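Side-chain contact in superoxide dismutase [Fe] (Aquifex pyrophilus, PDB 1COJ), which converts superoxide radicals to hydrogen peroxide and molecular oxygen at an iron ion, one bound per subunit of a homotetramer: residues A[36-39]-A[40-43]. Residues are numbered along the deposited sequence; the frame is centred on the assembly and turned at random.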
# COMPACT_ATOMS: atom_id res chain seq x y z
N VAL A 36 -4.71 -19.96 6.71
CA VAL A 36 -4.27 -20.74 7.87
C VAL A 36 -2.98 -21.48 7.53
O VAL A 36 -2.00 -21.42 8.28
CB VAL A 36 -5.37 -21.75 8.33
CG1 VAL A 36 -4.83 -22.66 9.43
CG2 VAL A 36 -6.61 -21.00 8.82
N ALA A 37 -2.96 -22.11 6.36
CA ALA A 37 -1.80 -22.86 5.90
C ALA A 37 -0.57 -21.97 5.75
O ALA A 37 0.53 -22.32 6.19
CB ALA A 37 -2.11 -23.57 4.59
N LYS A 38 -0.74 -20.81 5.11
CA LYS A 38 0.37 -19.90 4.90
C LYS A 38 0.88 -19.27 6.19
O LYS A 38 2.09 -19.06 6.35
CB LYS A 38 0.01 -18.84 3.87
CG LYS A 38 0.17 -19.34 2.45
CD LYS A 38 1.61 -19.72 2.17
CE LYS A 38 1.77 -20.28 0.79
NZ LYS A 38 3.21 -20.47 0.48
N TYR A 39 -0.03 -18.98 7.12
CA TYR A 39 0.36 -18.41 8.40
C TYR A 39 1.28 -19.41 9.09
O TYR A 39 2.32 -19.04 9.64
CB TYR A 39 -0.87 -18.14 9.27
CG TYR A 39 -0.54 -17.73 10.69
CD1 TYR A 39 -0.27 -16.40 11.01
CD2 TYR A 39 -0.49 -18.68 11.71
CE1 TYR A 39 0.05 -16.03 12.31
CE2 TYR A 39 -0.17 -18.32 13.01
CZ TYR A 39 0.10 -16.99 13.31
OH TYR A 39 0.44 -16.64 14.60
N ASN A 40 0.91 -20.69 9.02
CA ASN A 40 1.70 -21.75 9.64
C ASN A 40 3.10 -21.86 9.04
O ASN A 40 4.07 -22.04 9.77
CB ASN A 40 0.96 -23.08 9.55
CG ASN A 40 -0.21 -23.17 10.53
OD1 ASN A 40 -0.38 -22.31 11.40
ND2 ASN A 40 -1.03 -24.19 10.38
N GLU A 41 3.20 -21.71 7.72
CA GLU A 41 4.49 -21.78 7.03
C GLU A 41 5.37 -20.63 7.52
O GLU A 41 6.56 -20.82 7.80
CB GLU A 41 4.29 -21.65 5.52
CG GLU A 41 5.61 -21.63 4.74
CD GLU A 41 5.42 -21.40 3.25
OE1 GLU A 41 6.39 -20.98 2.58
OE2 GLU A 41 4.32 -21.66 2.73
N ILE A 42 4.78 -19.45 7.60
CA ILE A 42 5.49 -18.26 8.05
C ILE A 42 6.01 -18.46 9.48
O ILE A 42 7.16 -18.12 9.78
CB ILE A 42 4.58 -17.01 7.94
CG1 ILE A 42 4.36 -16.67 6.46
CG2 ILE A 42 5.17 -15.83 8.71
CD1 ILE A 42 3.31 -15.61 6.21
N GLN A 43 5.19 -19.08 10.33
CA GLN A 43 5.59 -19.33 11.72
C GLN A 43 6.81 -20.25 11.79
O GLN A 43 7.73 -20.01 12.58
CB GLN A 43 4.44 -19.93 12.55
CG GLN A 43 3.29 -18.96 12.80
CD GLN A 43 3.75 -17.59 13.26
OE1 GLN A 43 3.48 -16.58 12.61
NE2 GLN A 43 4.47 -17.54 14.36
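The phenol ring of Y39 receives the side chain of Q43, one helical turn on, over one face. Q43 CG makes a CH-pi contact there, 3.9 Å from the ring centroid, and the terminal amide continues across the same face with its plane turned 21° from that of the ring. With CG of Y39 anti to the backbone N (chi1 172°), and so beside the carbonyl carbon, the ring projects outward from the helix, and the bent chain of Q43 folds back to reach its face. At the ring's CD2, N40 OD1 approaches to 3.6 Å, its amide plane steeply inclined to the ring; this oxygen accepts a hydrogen bond from the backbone N of L5. Y39 also meets the ring of Y75 on helix 63-86, the partner of helix 21-47 in the alpha-hairpin domain of iron/manganese superoxide dismutases, with H3 and L5 packing nearby. Replacing the ring with an alanine side chain would probably leave the CG of Q43 without its CH-pi partner and open a gap between Y75 and the N-terminal loop carrying H3 and L5. Elsewhere on the same turn, K38 and E41 run alongside each other. K38 NZ meets E41 OE2 on its syn side at 2.8 Å, 23° out of the carboxylate plane, in an i to i+3 salt bridge. K38 NZ also donates to Y61 O of a second subunit, and E41 OE1 pairs with K45, so the carboxylate is shared between two lysines. Beneath these side chains, regular i to i+4 bonds carry the helix, including I42 N to K38 O at 3.0 Å.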